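Local coordinates for esterase (PDB 4WY5), which probably hydrolyses carboxylic esters, as a fungal esterase of the alpha/beta hydrolase fold, at residues R104-K109 with T310-L315; A136-V141 with L155-D160. All coordinates share one frame; numbering follows the deposited sequence.

Interaction 1: R104-K109 with T310-L315. With SO4 (sulfate ion), chain D.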
ATOM      1  N   ARG A 104      -7.524 -10.831  15.545  1.00 22.52           N
ATOM      2  CA  ARG A 104      -6.449 -11.337  16.380  1.00 23.61           C
ATOM      3  C   ARG A 104      -5.061 -10.971  15.830  1.00 22.22           C
ATOM      4  O   ARG A 104      -4.158 -10.655  16.611  1.00 23.42           O
ATOM      5  CB  ARG A 104      -6.611 -12.855  16.577  1.00 24.45           C
ATOM      6  CG  ARG A 104      -7.733 -13.158  17.588  1.00 28.68           C
ATOM      7  CD  ARG A 104      -7.851 -14.616  18.060  1.00 29.01           C
ATOM      8  NE  ARG A 104      -9.042 -14.757  18.906  1.00 32.97           N
ATOM      9  CZ  ARG A 104      -9.367 -15.838  19.609  1.00 38.52           C
ATOM     10  NH1 ARG A 104      -8.590 -16.910  19.598  1.00 37.39           N
ATOM     11  NH2 ARG A 104     -10.483 -15.841  20.330  1.00 38.64           N
ATOM     12  N   ASP A 105      -4.918 -10.944  14.501  1.00 24.72           N
ATOM     13  CA  ASP A 105      -3.674 -10.479  13.844  1.00 26.92           C
ATOM     14  C   ASP A 105      -3.334  -8.993  14.135  1.00 22.56           C
ATOM     15  O   ASP A 105      -2.210  -8.660  14.512  1.00 22.62           O
ATOM     16  CB  ASP A 105      -3.746 -10.689  12.311  1.00 21.31           C
ATOM     17  CG  ASP A 105      -3.504 -12.144  11.902  1.00 25.50           C
ATOM     18  OD1 ASP A 105      -3.154 -12.967  12.784  1.00 32.17           O
ATOM     19  OD2 ASP A 105      -3.622 -12.466  10.699  1.00 18.58           O
ATOM     20  N   LEU A 106      -4.290  -8.102  13.907  1.00 24.40           N
ATOM     21  CA  LEU A 106      -4.089  -6.675  14.191  1.00 24.34           C
ATOM     22  C   LEU A 106      -3.749  -6.415  15.667  1.00 23.27           C
ATOM     23  O   LEU A 106      -2.888  -5.587  15.983  1.00 23.05           O
ATOM     24  CB  LEU A 106      -5.341  -5.883  13.802  1.00 18.11           C
ATOM     25  CG  LEU A 106      -5.640  -5.884  12.291  1.00 23.90           C
ATOM     26  CD1 LEU A 106      -7.001  -5.277  11.973  1.00 18.37           C
ATOM     27  CD2 LEU A 106      -4.530  -5.165  11.523  1.00 18.92           C
ATOM     28  N   THR A 107      -4.434  -7.123  16.562  1.00 20.66           N
ATOM     29  CA  THR A 107      -4.270  -6.919  18.000  1.00 22.08           C
ATOM     30  C   THR A 107      -2.839  -7.218  18.473  1.00 23.09           C
ATOM     31  O   THR A 107      -2.215  -6.365  19.101  1.00 20.71           O
ATOM     32  CB  THR A 107      -5.286  -7.776  18.803  1.00 21.49           C
ATOM     33  OG1 THR A 107      -6.619  -7.318  18.527  1.00 23.84           O
ATOM     34  CG2 THR A 107      -5.017  -7.691  20.313  1.00 22.28           C
ATOM     35  N   VAL A 108      -2.305  -8.404  18.171  1.00 21.48           N
ATOM     36  CA  VAL A 108      -0.962  -8.726  18.661  1.00 22.13           C
ATOM     37  C   VAL A 108       0.175  -8.042  17.860  1.00 26.19           C
ATOM     38  O   VAL A 108       1.203  -7.711  18.450  1.00 27.22           O
ATOM     39  CB  VAL A 108      -0.717 -10.271  18.716  1.00 26.21           C
ATOM     40  CG1 VAL A 108      -1.968 -10.981  19.210  1.00 25.29           C
ATOM     41  CG2 VAL A 108      -0.295 -10.837  17.370  1.00 33.50           C
ATOM     42  N   LYS A 109       0.001  -7.819  16.546  1.00 22.33           N
ATOM     43  CA  LYS A 109       1.050  -7.176  15.726  1.00 23.65           C
ATOM     44  C   LYS A 109       1.162  -5.673  15.995  1.00 22.63           C
ATOM     45  O   LYS A 109       2.252  -5.120  15.951  1.00 21.13           O
ATOM     46  CB  LYS A 109       0.801  -7.392  14.224  1.00 24.54           C
ATOM     47  CG  LYS A 109       0.961  -8.828  13.763  1.00 25.89           C
ATOM     48  CD  LYS A 109       0.593  -9.007  12.288  1.00 27.73           C
ATOM     49  CE  LYS A 109       0.667 -10.482  11.886  1.00 27.65           C
ATOM     50  NZ  LYS A 109       2.038 -11.081  11.968  1.00 26.70           N
ATOM     51  N   THR A 310       0.674  -3.362   6.477  1.00 19.34           N
ATOM     52  CA  THR A 310       0.615  -1.955   6.086  1.00 19.16           C
ATOM     53  C   THR A 310      -0.309  -1.143   7.021  1.00 18.78           C
ATOM     54  O   THR A 310       0.006  -0.007   7.381  1.00 16.74           O
ATOM     55  CB  THR A 310       0.157  -1.833   4.607  1.00 19.40           C
ATOM     56  OG1 THR A 310       1.100  -2.512   3.760  1.00 15.73           O
ATOM     57  CG2 THR A 310       0.057  -0.380   4.176  1.00 16.79           C
ATOM     58  N   ILE A 311      -1.451  -1.727   7.388  1.00 18.01           N
ATOM     59  CA  ILE A 311      -2.306  -1.162   8.425  1.00 20.68           C
ATOM     60  C   ILE A 311      -1.563  -1.037   9.767  1.00 21.31           C
ATOM     61  O   ILE A 311      -1.601   0.017  10.417  1.00 20.95           O
ATOM     62  CB  ILE A 311      -3.582  -2.025   8.655  1.00 21.99           C
ATOM     63  CG1 ILE A 311      -4.498  -2.013   7.425  1.00 15.67           C
ATOM     64  CG2 ILE A 311      -4.365  -1.538   9.880  1.00 15.55           C
ATOM     65  CD1 ILE A 311      -5.719  -2.930   7.586  1.00 16.75           C
ATOM     66  N   VAL A 312      -0.857  -2.092  10.163  1.00 18.26           N
ATOM     67  CA  VAL A 312      -0.143  -2.069  11.439  1.00 18.70           C
ATOM     68  C   VAL A 312       0.871  -0.926  11.490  1.00 25.11           C
ATOM     69  O   VAL A 312       0.973  -0.230  12.504  1.00 23.26           O
ATOM     70  CB  VAL A 312       0.565  -3.427  11.713  1.00 21.82           C
ATOM     71  CG1 VAL A 312       1.597  -3.317  12.838  1.00 20.02           C
ATOM     72  CG2 VAL A 312      -0.473  -4.499  12.044  1.00 22.88           C
ATOM     73  N   ALA A 313       1.592  -0.700  10.391  1.00 23.13           N
ATOM     74  CA  ALA A 313       2.600   0.357  10.377  1.00 22.48           C
ATOM     75  C   ALA A 313       1.977   1.762  10.414  1.00 23.81           C
ATOM     76  O   ALA A 313       2.553   2.680  11.000  1.00 25.19           O
ATOM     77  CB  ALA A 313       3.505   0.209   9.155  1.00 23.94           C
ATOM     78  N   HIS A 314       0.796   1.914   9.807  1.00 23.39           N
ATOM     79  CA  HIS A 314       0.061   3.185   9.814  1.00 22.20           C
ATOM     80  C   HIS A 314      -0.486   3.508  11.203  1.00 23.02           C
ATOM     81  O   HIS A 314      -0.432   4.661  11.655  1.00 23.78           O
ATOM     82  CB  HIS A 314      -1.104   3.153   8.804  1.00 18.15           C
ATOM     83  CG  HIS A 314      -2.094   4.258   9.000  1.00 17.61           C
ATOM     84  ND1 HIS A 314      -1.919   5.523   8.476  1.00 20.68           N
ATOM     85  CD2 HIS A 314      -3.268   4.291   9.681  1.00 18.41           C
ATOM     86  CE1 HIS A 314      -2.948   6.286   8.822  1.00 21.51           C
ATOM     87  NE2 HIS A 314      -3.780   5.563   9.551  1.00 16.56           N
ATOM     88  N   LEU A 315      -1.023   2.490  11.869  1.00 18.80           N
ATOM     89  CA  LEU A 315      -1.523   2.670  13.224  1.00 23.86           C
ATOM     90  C   LEU A 315      -0.400   3.057  14.193  1.00 23.96           C
ATOM     91  O   LEU A 315      -0.564   3.952  15.016  1.00 25.24           O
ATOM     92  CB  LEU A 315      -2.236   1.399  13.704  1.00 22.87           C
ATOM     93  CG  LEU A 315      -3.597   1.131  13.036  1.00 19.65           C
ATOM     94  CD1 LEU A 315      -4.142  -0.243  13.391  1.00 18.18           C
ATOM     95  CD2 LEU A 315      -4.581   2.188  13.476  1.00 19.31           C
TER
HETATM   96  S   SO4 D 402     -11.305 -19.324  22.065  1.00 82.39           S
HETATM   97  O1  SO4 D 402     -12.051 -20.345  22.809  1.00 79.68           O
HETATM   98  O2  SO4 D 402     -10.863 -18.268  22.974  1.00 74.53           O
HETATM   99  O3  SO4 D 402     -10.127 -19.926  21.429  1.00 59.72           O
HETATM  100  O4  SO4 D 402     -12.185 -18.736  21.052  1.00 78.43           O
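Leu-106 and Val-312 mark the nearest CA approach between segments 104-109 and 310-315, which run in roughly the same direction on helices 100-110 and 302-319 and cross at -42° with their axes 10.1 Å apart. Val-312 points toward the other helix and reaches it with both methyls. A chi1 of 165° puts CG1 of Val-312 anti to the backbone N, 3.7 Å from O of Lys-109, and CG2 of Val-312 lies 3.8 Å from CB of Lys-109. Toward segment 310-315 Lys-109 offers its carbonyl O and CB; the rest of its chain leads away from that segment and bends at the ammonium end, with Ile-308 of the same helix also touching the lysine. Leu-106 leaves its helix to one side but swings CD2 inward, where the methyl meets CG2 of Ile-311 at 4.0 Å and CG2 of Val-312 at 4.1 Å. The Leu-106 and Val-312 side chains pass each other in opposite directions, and Ile-311 also packs on Phe-257 and Ile-189 of the central sheet. At the far side of helix 100-110, the extended Arg-104 meets a sulfate, probably from the crystallisation liquor, at the edge of its guanidinium: NH2 of Arg-104 makes a weak hydrogen bond of 3.4 Å to O4. The same nitrogen forms a salt bridge with Glu-53. Between the helices themselves the contact is made by methyl groups of Leu-106, Ile-311 and Val-312 and by the backbone and CB of Lys-109, so it rests on van der Waals packing, buried at Leu-106 and Ile-311 and solvent-facing at Lys-109.

Interaction 2: A136-V141 with L155-D160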
ATOM      1  N   ALA A 136     -22.051   5.554  20.711  1.00 25.49           N
ATOM      2  CA  ALA A 136     -22.238   5.318  22.138  1.00 28.41           C
ATOM      3  C   ALA A 136     -21.142   4.435  22.730  1.00 29.98           C
ATOM      4  O   ALA A 136     -20.743   4.622  23.878  1.00 30.24           O
ATOM      5  CB  ALA A 136     -23.601   4.700  22.395  1.00 27.40           C
ATOM      6  N   ALA A 137     -20.624   3.493  21.946  1.00 29.17           N
ATOM      7  CA  ALA A 137     -19.543   2.658  22.454  1.00 31.23           C
ATOM      8  C   ALA A 137     -18.257   3.460  22.600  1.00 28.44           C
ATOM      9  O   ALA A 137     -17.510   3.286  23.566  1.00 31.33           O
ATOM     10  CB  ALA A 137     -19.324   1.456  21.545  1.00 33.89           C
ATOM     11  N   ILE A 138     -18.016   4.363  21.659  1.00 29.23           N
ATOM     12  CA  ILE A 138     -16.842   5.234  21.746  1.00 33.71           C
ATOM     13  C   ILE A 138     -16.887   6.083  23.027  1.00 32.80           C
ATOM     14  O   ILE A 138     -15.866   6.253  23.698  1.00 29.25           O
ATOM     15  CB  ILE A 138     -16.723   6.153  20.505  1.00 24.31           C
ATOM     16  CG1 ILE A 138     -16.343   5.325  19.269  1.00 26.47           C
ATOM     17  CG2 ILE A 138     -15.689   7.245  20.739  1.00 25.26           C
ATOM     18  CD1 ILE A 138     -16.247   6.122  17.947  1.00 26.83           C
ATOM     19  N   LEU A 139     -18.075   6.587  23.368  1.00 27.99           N
ATOM     20  CA  LEU A 139     -18.250   7.365  24.594  1.00 31.65           C
ATOM     21  C   LEU A 139     -17.954   6.536  25.827  1.00 30.89           C
ATOM     22  O   LEU A 139     -17.398   7.037  26.798  1.00 32.48           O
ATOM     23  CB  LEU A 139     -19.667   7.941  24.691  1.00 25.05           C
ATOM     24  CG  LEU A 139     -19.883   9.181  23.810  1.00 33.39           C
ATOM     25  CD1 LEU A 139     -21.331   9.676  23.821  1.00 32.65           C
ATOM     26  CD2 LEU A 139     -18.914  10.301  24.203  1.00 30.83           C
ATOM     27  N   TRP A 140     -18.312   5.262  25.779  1.00 29.89           N
ATOM     28  CA  TRP A 140     -18.110   4.385  26.915  1.00 28.64           C
ATOM     29  C   TRP A 140     -16.635   4.084  27.163  1.00 36.56           C
ATOM     30  O   TRP A 140     -16.166   4.077  28.307  1.00 38.98           O
ATOM     31  CB  TRP A 140     -18.878   3.089  26.704  1.00 32.18           C
ATOM     32  CG  TRP A 140     -18.755   2.168  27.855  1.00 36.71           C
ATOM     33  CD1 TRP A 140     -19.548   2.137  28.960  1.00 31.99           C
ATOM     34  CD2 TRP A 140     -17.761   1.145  28.038  1.00 34.35           C
ATOM     35  NE1 TRP A 140     -19.114   1.156  29.820  1.00 37.70           N
ATOM     36  CE2 TRP A 140     -18.019   0.533  29.279  1.00 38.31           C
ATOM     37  CE3 TRP A 140     -16.692   0.681  27.268  1.00 33.81           C
ATOM     38  CZ2 TRP A 140     -17.241  -0.525  29.773  1.00 36.42           C
ATOM     39  CZ3 TRP A 140     -15.913  -0.369  27.764  1.00 36.22           C
ATOM     40  CH2 TRP A 140     -16.195  -0.957  29.004  1.00 33.65           C
ATOM     41  N   VAL A 141     -15.903   3.849  26.080  1.00 35.14           N
ATOM     42  CA  VAL A 141     -14.478   3.576  26.155  1.00 36.01           C
ATOM     43  C   VAL A 141     -13.704   4.747  26.753  1.00 33.51           C
ATOM     44  O   VAL A 141     -12.770   4.548  27.525  1.00 35.25           O
ATOM     45  CB  VAL A 141     -13.911   3.254  24.757  1.00 34.37           C
ATOM     46  CG1 VAL A 141     -12.408   3.444  24.729  1.00 22.99           C
ATOM     47  CG2 VAL A 141     -14.289   1.838  24.355  1.00 28.82           C
ATOM     48  N   LEU A 155      -6.719   6.730  19.864  1.00 21.88           N
ATOM     49  CA  LEU A 155      -7.890   5.956  19.454  1.00 26.75           C
ATOM     50  C   LEU A 155      -8.048   5.961  17.938  1.00 21.56           C
ATOM     51  O   LEU A 155      -7.873   6.989  17.300  1.00 21.13           O
ATOM     52  CB  LEU A 155      -9.153   6.523  20.124  1.00 22.92           C
ATOM     53  CG  LEU A 155     -10.501   5.795  20.057  1.00 26.08           C
ATOM     54  CD1 LEU A 155     -11.288   6.042  21.369  1.00 19.16           C
ATOM     55  CD2 LEU A 155     -11.334   6.217  18.833  1.00 17.03           C
ATOM     56  N   ALA A 156      -8.403   4.807  17.380  1.00 22.76           N
ATOM     57  CA  ALA A 156      -8.589   4.640  15.939  1.00 23.23           C
ATOM     58  C   ALA A 156      -9.874   3.858  15.644  1.00 22.20           C
ATOM     59  O   ALA A 156     -10.329   3.084  16.491  1.00 24.45           O
ATOM     60  CB  ALA A 156      -7.391   3.925  15.353  1.00 19.77           C
ATOM     61  N   VAL A 157     -10.489   4.070  14.483  1.00 17.17           N
ATOM     62  CA  VAL A 157     -11.586   3.183  14.087  1.00 20.81           C
ATOM     63  C   VAL A 157     -11.221   2.540  12.754  1.00 19.67           C
ATOM     64  O   VAL A 157     -10.649   3.194  11.876  1.00 20.38           O
ATOM     65  CB  VAL A 157     -12.975   3.904  13.987  1.00 17.62           C
ATOM     66  CG1 VAL A 157     -13.332   4.536  15.297  1.00 24.13           C
ATOM     67  CG2 VAL A 157     -12.970   4.968  12.940  1.00 27.70           C
ATOM     68  N   ALA A 158     -11.523   1.249  12.622  1.00 18.22           N
ATOM     69  CA  ALA A 158     -11.198   0.494  11.413  1.00 21.16           C
ATOM     70  C   ALA A 158     -12.271  -0.564  11.105  1.00 20.95           C
ATOM     71  O   ALA A 158     -12.842  -1.148  12.033  1.00 20.93           O
ATOM     72  CB  ALA A 158      -9.820  -0.165  11.559  1.00 15.42           C
ATOM     73  N   GLY A 159     -12.548  -0.801   9.813  1.00 17.26           N
ATOM     74  CA  GLY A 159     -13.498  -1.831   9.398  1.00 15.87           C
ATOM     75  C   GLY A 159     -13.425  -2.260   7.930  1.00 22.11           C
ATOM     76  O   GLY A 159     -12.845  -1.554   7.088  1.00 19.73           O
ATOM     77  N   ASP A 160     -14.013  -3.424   7.624  1.00 22.15           N
ATOM     78  CA  ASP A 160     -14.095  -3.965   6.251  1.00 17.53           C
ATOM     79  C   ASP A 160     -15.510  -3.877   5.629  1.00 20.41           C
ATOM     80  O   ASP A 160     -16.519  -4.022   6.338  1.00 19.97           O
ATOM     81  CB  ASP A 160     -13.633  -5.431   6.227  1.00 19.88           C
ATOM     82  CG  ASP A 160     -14.435  -6.323   7.196  1.00 23.44           C
ATOM     83  OD1 ASP A 160     -15.085  -7.290   6.721  1.00 24.18           O
ATOM     84  OD2 ASP A 160     -14.442  -6.043   8.418  1.00 16.98           O
TER
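Ile-138 and Val-141 of helix 129-143 project onto strand 155-160, where Val-157 and Leu-155 receive them. All the apolar contact between the two segments runs through these four buried side chains, joined as two pairs of methyl groups. Ile-138 reaches out along an extended chain (chi2 178°), which carries its CD1 to 4.2 Å from CG1 of Val-157. One turn further along the helix, Val-141 places CG1 4.4 Å from CD1 of Leu-155. These are loose van der Waals contacts: the closest CA atoms, those of Ile-138 and Leu-155, are still 9.3 Å apart, and the side chains span the interval. Ile-183 touches both Ile-138 and Leu-155 and so joins the same apolar cluster.

The polar interactions are made within each element or with its other neighbours. In the helix, Val-141 N bonds to Ala-137 O at 3.0 Å, and the carbonyl of Ala-136 also accepts from Ser-60. The strand is held through its backbone by strand 80-86 along one edge and strand 185-189 along the other. At its end Asp-160, far from the helix, uses OD1 for a hydrogen bond with His-99 and OD2 for a weak one with the backbone N of Gly-88.

Side chains alternate along the strand, with Leu-155 and Val-157 facing the helix while Ala-156 packs on helix 302-319 across the sheet. Helix 129-143 is the main helix of the beta-alpha-beta crossover connection from strand 113-117 to strand 155-160, skipping over strand 80-86. In the alpha/beta hydrolase fold this strand leads into the nucleophile elbow, here probably formed by the GxSxG motif that starts at Gly-159.

In the fold
The two contacts lie with their centres 16 Å apart and are built on opposite faces of the central sheet: helices 100-110 and 302-319 of interaction 1 on one, helix 129-143 of interaction 2 on the other. Strand 155-160, part of interaction 2, separates helix 129-143 from helix 302-319, and Leu-315 CD2 touches Ala-156 CB at 3.8 Å, so helix 302-319 rests directly on the strand. Along the chain, interaction 2 is nested inside the long loop that interaction 1 closes. Together they place a helical layer on each face of the strand leading to Ser-161, probably the nucleophile of a Ser-His-Asp triad with His-292 and Asp-262.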